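Probable mannosyltransferase KTR4 (Saccharomyces cerevisiae, PDB 5A07) is a probable mannosyltransferase of a yeast family with the GT-A fold, modelled with guanosine-5'-diphosphate (GDP) and a manganese ion. Local coordinates at residues Pro383-Thr389 against Cys401-Thr407; His316-Glu322 against Asp354-Ser359; Leu262-Pro266 against Gln301-Asn305. All blocks are in the same frame, centred on the assembly; numbering follows the deposited sequence.

In the fold
Three contacts follow one another along the chain, and none nests in or crosses another. Contact 3 closes first. It brings the start of helix 303-308 back against the loop after strand 256-262. Contact 2 then spans the run of mostly helical residues between 322 and 354 and sets helix 354-365 on the chain at strand 316-317 and beyond. Contact 1 comes last and closes a short loop without helix or strand, sealed by a disulfide. Leu262 and His316 link contacts 3 and 2 by strand pairing. Trp318 of contact 2 and Leu262 of contact 3 both pack on Tyr384 of contact 1. The central mixed sheet is thus joined to the small three-stranded sheet.

Contact 1 of 3, residues Pro383-Thr389 against Cys401-Thr407; sequences PYTNCPT and CVPGKFT
Residues Tyr384 to Cys387 run antiparallel to Pro403 to Thr407, with Thr385 N hydrogen-bonded to Phe406 O at 2.9 Å and Gly404 N to Cys387 O at 2.9 Å. Gly404 sits in a type II turn from Val402 to Lys405, closed by Lys405 N on Val402 O. Cys387 and Cys401 form a disulfide, SG to SG 2.1 Å, with a torsion of 80° about the S-S bond. SG of Cys387 is anti to the backbone N (chi1 -173°), which carries it out to Cys401. The CB of Cys387 lies 3.4 Å from Val402 O. At the other end, the rings of Tyr384 and Phe406 form an offset stack. Their centroids are 4.5 Å apart and their planes differ by 22°. The CD1 corner of Tyr384 lies over one face of Phe406, toward its rim. Pro383 CG sits over the centre of one face of the tyrosine. Thr407 OG1 gives a hydrogen bond to Pro383 O at 3.1 Å, tilted from the carbonyl plane. Thr389 OG1 touches Pro403 CB at 3.5 Å, but its hydrogen bond is to Leu80 O. Phe406 and Tyr384 both reach Leu262 of strand 256-262, and Trp318 meets the tyrosine edge-to-face. The disulfide closes the loop from Cys387 to Cys401. The chain leaving it runs back along strand 384-386, held there by the backbone bonds but not itself a regular strand. It covers the outer strand of the small antiparallel sheet 236-237, 379-381 and 384-386, packed on the central sheet of the GT-A fold.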
# COMPACT_ATOMS: atom_id res chain seq x y z
N PRO B 383 -13.78 3.83 -0.95
CA PRO B 383 -14.61 4.82 -0.25
C PRO B 383 -13.87 5.66 0.81
O PRO B 383 -14.52 6.26 1.67
CB PRO B 383 -15.57 3.93 0.52
CG PRO B 383 -14.77 2.74 0.90
CD PRO B 383 -13.78 2.54 -0.23
N TYR B 384 -12.55 5.78 0.73
CA TYR B 384 -11.79 6.38 1.85
C TYR B 384 -10.95 7.54 1.40
O TYR B 384 -10.44 7.59 0.26
CB TYR B 384 -10.92 5.30 2.49
CG TYR B 384 -11.66 4.09 3.06
CD1 TYR B 384 -12.57 4.22 4.07
CD2 TYR B 384 -11.45 2.83 2.55
CE1 TYR B 384 -13.27 3.15 4.52
CE2 TYR B 384 -12.10 1.71 3.04
CZ TYR B 384 -12.99 1.88 4.04
OH TYR B 384 -13.68 0.85 4.52
N THR B 385 -10.74 8.45 2.34
CA THR B 385 -10.02 9.68 2.06
C THR B 385 -9.05 10.00 3.19
O THR B 385 -9.42 9.91 4.37
CB THR B 385 -10.99 10.86 1.94
OG1 THR B 385 -11.88 10.64 0.83
CG2 THR B 385 -10.29 12.11 1.63
N ASN B 386 -7.81 10.38 2.83
CA ASN B 386 -6.89 11.05 3.73
C ASN B 386 -6.97 12.54 3.40
O ASN B 386 -6.52 12.96 2.32
CB ASN B 386 -5.46 10.54 3.49
CG ASN B 386 -4.46 11.27 4.35
OD1 ASN B 386 -4.58 11.28 5.61
ND2 ASN B 386 -3.45 11.85 3.72
N CYS B 387 -7.51 13.34 4.32
CA CYS B 387 -7.74 14.76 4.08
C CYS B 387 -7.16 15.58 5.24
O CYS B 387 -7.81 15.66 6.30
CB CYS B 387 -9.23 15.04 3.93
SG CYS B 387 -9.49 16.79 3.43
N PRO B 388 -5.92 16.10 5.10
CA PRO B 388 -5.30 16.75 6.25
C PRO B 388 -5.81 18.17 6.47
O PRO B 388 -6.59 18.69 5.63
CB PRO B 388 -3.81 16.80 5.86
CG PRO B 388 -3.85 16.88 4.34
CD PRO B 388 -5.00 16.04 3.93
N THR B 389 -5.31 18.80 7.54
CA THR B 389 -5.68 20.13 7.90
C THR B 389 -4.50 21.08 7.65
O THR B 389 -3.35 20.74 7.97
CB THR B 389 -6.06 20.16 9.38
OG1 THR B 389 -7.25 19.40 9.60
CG2 THR B 389 -6.27 21.61 9.87
N CYS B 401 -11.93 18.18 -0.19
CA CYS B 401 -12.14 17.15 0.78
C CYS B 401 -12.38 17.81 2.15
O CYS B 401 -11.90 18.88 2.40
CB CYS B 401 -11.00 16.12 0.83
SG CYS B 401 -9.36 16.72 1.34
N VAL B 402 -13.14 17.14 2.99
CA VAL B 402 -13.43 17.56 4.37
C VAL B 402 -12.34 16.99 5.35
O VAL B 402 -12.19 15.80 5.47
CB VAL B 402 -14.79 17.03 4.75
CG1 VAL B 402 -15.10 17.29 6.22
CG2 VAL B 402 -15.82 17.65 3.81
N PRO B 403 -11.61 17.87 6.03
CA PRO B 403 -10.45 17.46 6.84
C PRO B 403 -10.86 16.48 7.87
O PRO B 403 -11.90 16.66 8.51
CB PRO B 403 -10.00 18.75 7.47
CG PRO B 403 -10.32 19.78 6.45
CD PRO B 403 -11.67 19.35 5.85
N GLY B 404 -10.15 15.34 7.91
CA GLY B 404 -10.35 14.32 8.87
C GLY B 404 -11.48 13.37 8.59
O GLY B 404 -11.69 12.41 9.32
N LYS B 405 -12.23 13.60 7.52
CA LYS B 405 -13.31 12.68 7.22
C LYS B 405 -12.84 11.48 6.38
O LYS B 405 -12.69 11.56 5.15
CB LYS B 405 -14.40 13.46 6.48
CG LYS B 405 -15.72 12.75 6.29
CD LYS B 405 -16.32 12.50 7.66
CE LYS B 405 -17.79 12.08 7.48
NZ LYS B 405 -18.34 11.70 8.80
N PHE B 406 -12.62 10.37 7.05
CA PHE B 406 -12.06 9.17 6.52
C PHE B 406 -13.03 8.55 5.51
O PHE B 406 -12.62 8.03 4.51
CB PHE B 406 -11.82 8.22 7.69
CG PHE B 406 -11.50 6.83 7.36
CD1 PHE B 406 -10.25 6.49 6.75
CD2 PHE B 406 -12.33 5.82 7.70
CE1 PHE B 406 -9.90 5.20 6.49
CE2 PHE B 406 -11.98 4.50 7.43
CZ PHE B 406 -10.74 4.18 6.88
N THR B 407 -14.32 8.60 5.82
CA THR B 407 -15.34 8.03 4.96
C THR B 407 -16.71 8.64 5.30
O THR B 407 -16.96 9.02 6.43
CB THR B 407 -15.41 6.50 5.13
OG1 THR B 407 -16.34 5.98 4.19
CG2 THR B 407 -15.84 6.08 6.51

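Contact 2 of 3, residues His316-Glu322 against Asp354-Ser359; sequences HFWTNFE and DAPVRS
The guanidinium of Arg358 takes the carboxylate of Glu322 at its edge, and the two planes are only 25° apart. The imidazole of His316 is met obliquely by the methyl of Ala355, CD2 to CB 3.4 Å, and its ND1 bonds to Thr314 O. The Phe317 ring is likewise met obliquely by the Ser359 hydroxyl, CD2 to OG 3.4 Å, and stacks with Trp295. Asn320 ND2 lies over the centre of one face of Trp318. The arginine pair is a side-on, two-nitrogen salt bridge. Arg358 NE reaches Glu322 OE1 at 2.8 Å and is almost straight, 178° at the hydrogen. Arg358 NH2 reaches Glu322 OE2, also at 2.8 Å, on its syn lone pair. The arginine chain bends at its second and third torsions to turn this edge toward the glutamate. NH1 bonds to Tyr212 O and Tyr334 OH, so all three nitrogens have partners. Glu322 OE1 also has Tyr256 OH. The Ser359 hydroxyl joins helix to strand. Ser359 OG accepts from Phe317 N at 2.8 Å and donates to Ala355 O, one turn back, at 2.7 Å. With OG beside its own backbone N (chi1 -63°), both Ser359 atoms donate to that carbonyl. Thr319 OG1 gives a hydrogen bond to Asp354 OD2 at 2.7 Å, coming from above the carboxylate plane. Arg230 forms salt bridges with both Asp354 OD2 and Glu322 OE2 and so links the two acids. The first turns of helix 354-365 are thus fixed on strand 316-317 of the central GT-A sheet, the turn after it and Glu322. Asp354 lies near the bound GDP, and Trp318 meets the manganese ligand His381, which places this buried contact beside the nucleotide and metal site.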
# COMPACT_ATOMS: atom_id res chain seq x y z
N HIS B 316 -3.37 -3.46 6.87
CA HIS B 316 -2.50 -3.35 5.75
C HIS B 316 -2.44 -1.92 5.22
O HIS B 316 -3.38 -1.15 5.40
CB HIS B 316 -2.94 -4.35 4.65
CG HIS B 316 -4.31 -4.10 4.11
ND1 HIS B 316 -5.47 -4.52 4.75
CD2 HIS B 316 -4.71 -3.43 3.02
CE1 HIS B 316 -6.51 -4.13 4.04
NE2 HIS B 316 -6.08 -3.49 2.98
N PHE B 317 -1.35 -1.59 4.55
CA PHE B 317 -1.27 -0.32 3.82
C PHE B 317 -2.19 -0.50 2.61
O PHE B 317 -2.16 -1.54 1.97
CB PHE B 317 0.14 -0.04 3.36
CG PHE B 317 1.14 -0.15 4.48
CD1 PHE B 317 1.09 0.75 5.54
CD2 PHE B 317 2.10 -1.15 4.49
CE1 PHE B 317 1.93 0.61 6.64
CE2 PHE B 317 2.96 -1.27 5.55
CZ PHE B 317 2.87 -0.40 6.61
N TRP B 318 -2.94 0.55 2.29
CA TRP B 318 -3.90 0.44 1.19
C TRP B 318 -3.25 0.82 -0.11
O TRP B 318 -3.20 2.01 -0.51
CB TRP B 318 -5.08 1.33 1.47
CG TRP B 318 -6.36 0.86 0.75
CD1 TRP B 318 -6.71 -0.42 0.46
CD2 TRP B 318 -7.41 1.69 0.31
NE1 TRP B 318 -7.98 -0.43 -0.15
CE2 TRP B 318 -8.41 0.86 -0.25
CE3 TRP B 318 -7.59 3.06 0.28
CZ2 TRP B 318 -9.54 1.38 -0.82
CZ3 TRP B 318 -8.78 3.56 -0.24
CH2 TRP B 318 -9.73 2.71 -0.75
N THR B 319 -2.77 -0.20 -0.78
CA THR B 319 -1.77 -0.05 -1.84
C THR B 319 -2.24 0.60 -3.16
O THR B 319 -1.43 0.80 -4.04
CB THR B 319 -1.17 -1.44 -2.22
OG1 THR B 319 -2.24 -2.31 -2.56
CG2 THR B 319 -0.35 -1.99 -1.00
N ASN B 320 -3.52 0.96 -3.32
CA ASN B 320 -3.85 1.70 -4.53
C ASN B 320 -3.00 2.94 -4.71
O ASN B 320 -2.81 3.41 -5.81
CB ASN B 320 -5.35 1.94 -4.67
CG ASN B 320 -5.99 2.62 -3.47
OD1 ASN B 320 -5.68 3.75 -3.15
ND2 ASN B 320 -6.93 1.96 -2.87
N PHE B 321 -2.58 3.53 -3.60
CA PHE B 321 -1.48 4.52 -3.57
C PHE B 321 -0.32 3.87 -2.85
O PHE B 321 -0.50 3.28 -1.80
CB PHE B 321 -1.90 5.74 -2.73
CG PHE B 321 -0.74 6.68 -2.38
CD1 PHE B 321 0.10 6.40 -1.32
CD2 PHE B 321 -0.48 7.77 -3.12
CE1 PHE B 321 1.16 7.25 -0.98
CE2 PHE B 321 0.56 8.60 -2.83
CZ PHE B 321 1.40 8.35 -1.77
N GLU B 322 0.87 3.89 -3.43
CA GLU B 322 2.06 3.52 -2.64
C GLU B 322 3.28 4.17 -3.31
O GLU B 322 3.31 4.33 -4.55
CB GLU B 322 2.18 2.02 -2.44
CG GLU B 322 2.22 1.22 -3.73
CD GLU B 322 2.29 -0.29 -3.55
OE1 GLU B 322 2.58 -0.86 -2.45
OE2 GLU B 322 2.10 -0.95 -4.58
N ASP B 354 -2.64 -7.95 -3.07
CA ASP B 354 -1.29 -7.41 -3.00
C ASP B 354 -1.05 -6.58 -1.71
O ASP B 354 0.05 -6.54 -1.20
CB ASP B 354 -0.89 -6.64 -4.22
CG ASP B 354 -1.78 -5.41 -4.47
OD1 ASP B 354 -2.89 -5.53 -4.98
OD2 ASP B 354 -1.30 -4.31 -4.16
N ALA B 355 -2.10 -5.93 -1.22
CA ALA B 355 -2.00 -5.06 -0.05
C ALA B 355 -1.59 -5.83 1.25
O ALA B 355 -0.55 -5.52 1.82
CB ALA B 355 -3.25 -4.27 0.11
N PRO B 356 -2.31 -6.89 1.63
CA PRO B 356 -1.82 -7.64 2.81
C PRO B 356 -0.48 -8.30 2.63
O PRO B 356 0.32 -8.37 3.56
CB PRO B 356 -2.97 -8.64 3.12
CG PRO B 356 -3.75 -8.73 1.81
CD PRO B 356 -3.62 -7.38 1.16
N VAL B 357 -0.22 -8.82 1.44
CA VAL B 357 1.05 -9.43 1.16
C VAL B 357 2.20 -8.48 1.24
O VAL B 357 3.23 -8.75 1.90
CB VAL B 357 1.01 -10.12 -0.23
CG1 VAL B 357 2.40 -10.57 -0.71
CG2 VAL B 357 0.02 -11.28 -0.20
N ARG B 358 2.10 -7.34 0.56
CA ARG B 358 3.15 -6.30 0.67
C ARG B 358 3.33 -5.87 2.13
O ARG B 358 4.48 -5.67 2.59
CB ARG B 358 2.74 -5.06 -0.19
CG ARG B 358 3.70 -3.90 -0.13
CD ARG B 358 4.55 -3.85 -1.35
NE ARG B 358 3.77 -3.43 -2.53
CZ ARG B 358 3.57 -4.17 -3.61
NH1 ARG B 358 4.12 -5.40 -3.72
NH2 ARG B 358 2.87 -3.66 -4.61
N SER B 359 2.22 -5.71 2.83
CA SER B 359 2.19 -5.15 4.19
C SER B 359 2.82 -6.13 5.21
O SER B 359 3.58 -5.71 6.07
CB SER B 359 0.77 -4.82 4.64
OG SER B 359 0.20 -3.83 3.80

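Contact 3 of 3, residues Leu262-Pro266 against Gln301-Asn305; sequences LYDSP and QNPKN
Tyr263 points its side chain at residues Gln301 to Asn305, and CB already lies near the amide of Asn302. The first torsion, -74°, holds CG anti to the carbonyl carbon and brings the ring against that amide. CG comes within 3.3 Å of Asn302 ND2. That nitrogen sits over the centre of one ring face, 3.1 Å above the plane, and all six ring carbons are at similar range from it. The amide stands almost upright on the ring, 84° between the planes. Asn302 ND2 also bonds to Asn414 O, which helps to set its place. Farther out, CE1 of the tyrosine meets Gln301 NE2 obliquely at 3.3 Å. The carboxamide of Gln301 has its own partners: Asn72 for OE1, and the carbonyls of Asn414 and Asn416 for NE2. At the tip, Tyr263 OH touches Gln301 CB at 3.5 Å and has a water at 2.7 Å. The same water accepts from Asn302 N at 3.1 Å, so it bridges the hydroxyl to the residue just before the helix. Pro266 makes the second patch and packs against the side chain of Asn305. Asp264 turns back on its own segment, where OD1 accepts from Ser265 N. The loop after strand 256-262 thus lies against the N-terminal end of helix 303-308. Gln301 reaches on to Val68 and Leu69 of helix 65-80, while Asp264 packs on His316 of strand 316-317. The tyrosine ring lies between the end of strand 256-262 and the start of helix 303-308, touching Thr314 and Cys315, and the amides beside it are tied to Asn414.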
# COMPACT_ATOMS: atom_id res chain seq x y z
N LEU B 262 -5.75 0.11 6.56
CA LEU B 262 -7.04 -0.51 6.70
C LEU B 262 -6.98 -1.97 7.19
O LEU B 262 -5.99 -2.66 7.04
CB LEU B 262 -7.78 -0.58 5.32
CG LEU B 262 -7.99 0.69 4.48
CD1 LEU B 262 -8.75 0.36 3.18
CD2 LEU B 262 -8.74 1.71 5.29
N TYR B 263 -8.10 -2.41 7.67
CA TYR B 263 -8.38 -3.81 7.90
C TYR B 263 -8.78 -4.42 6.55
O TYR B 263 -9.39 -3.75 5.71
CB TYR B 263 -9.48 -4.00 8.91
CG TYR B 263 -9.05 -3.70 10.31
CD1 TYR B 263 -9.02 -2.38 10.79
CD2 TYR B 263 -8.60 -4.69 11.14
CE1 TYR B 263 -8.58 -2.09 12.09
CE2 TYR B 263 -8.12 -4.41 12.45
CZ TYR B 263 -8.13 -3.10 12.92
OH TYR B 263 -7.63 -2.80 14.19
N ASP B 264 -8.53 -5.70 6.40
CA ASP B 264 -8.95 -6.40 5.24
C ASP B 264 -10.13 -7.34 5.56
O ASP B 264 -10.46 -7.60 6.69
CB ASP B 264 -7.78 -7.22 4.68
CG ASP B 264 -7.80 -7.30 3.11
OD1 ASP B 264 -8.85 -7.18 2.50
OD2 ASP B 264 -6.77 -7.50 2.50
N SER B 265 -10.72 -7.86 4.49
CA SER B 265 -11.74 -8.88 4.57
C SER B 265 -11.09 -10.21 4.89
O SER B 265 -10.31 -10.77 4.07
CB SER B 265 -12.47 -8.92 3.21
OG SER B 265 -13.26 -10.07 3.19
N PRO B 266 -11.31 -10.73 6.13
CA PRO B 266 -10.53 -11.90 6.56
C PRO B 266 -10.75 -13.16 5.66
O PRO B 266 -9.88 -13.96 5.50
CB PRO B 266 -11.03 -12.20 7.97
CG PRO B 266 -11.86 -11.04 8.36
CD PRO B 266 -12.22 -10.23 7.16
N GLN B 301 -9.76 -3.84 17.99
CA GLN B 301 -10.82 -3.18 17.33
C GLN B 301 -11.70 -4.15 16.57
O GLN B 301 -12.90 -3.96 16.60
CB GLN B 301 -10.29 -2.16 16.32
CG GLN B 301 -11.37 -1.31 15.68
CD GLN B 301 -10.75 -0.14 14.90
OE1 GLN B 301 -10.20 0.80 15.48
NE2 GLN B 301 -10.84 -0.19 13.58
N ASN B 302 -11.10 -5.11 15.89
CA ASN B 302 -11.80 -6.16 15.10
C ASN B 302 -11.31 -7.55 15.50
O ASN B 302 -10.64 -8.24 14.74
CB ASN B 302 -11.58 -5.98 13.60
CG ASN B 302 -12.25 -4.78 13.08
OD1 ASN B 302 -13.44 -4.60 13.26
ND2 ASN B 302 -11.50 -3.89 12.55
N PRO B 303 -11.72 -8.01 16.71
CA PRO B 303 -11.25 -9.28 17.22
C PRO B 303 -11.67 -10.47 16.34
O PRO B 303 -10.95 -11.48 16.30
CB PRO B 303 -11.90 -9.37 18.62
CG PRO B 303 -12.94 -8.32 18.67
CD PRO B 303 -12.48 -7.25 17.72
N LYS B 304 -12.77 -10.34 15.66
CA LYS B 304 -13.20 -11.47 14.79
C LYS B 304 -12.31 -11.63 13.62
O LYS B 304 -12.13 -12.76 13.13
CB LYS B 304 -14.60 -11.24 14.26
CG LYS B 304 -15.67 -11.13 15.31
CD LYS B 304 -16.88 -10.47 14.67
CE LYS B 304 -17.99 -11.44 14.37
NZ LYS B 304 -19.07 -11.13 15.35
N ASN B 305 -11.69 -10.52 13.15
CA ASN B 305 -10.63 -10.66 12.08
C ASN B 305 -9.45 -11.47 12.52
O ASN B 305 -8.92 -12.32 11.80
CB ASN B 305 -10.11 -9.29 11.56
CG ASN B 305 -11.12 -8.53 10.74
OD1 ASN B 305 -10.81 -7.78 9.76
ND2 ASN B 305 -12.31 -8.61 11.16
O HOH W 1 -8.02 -4.86 15.90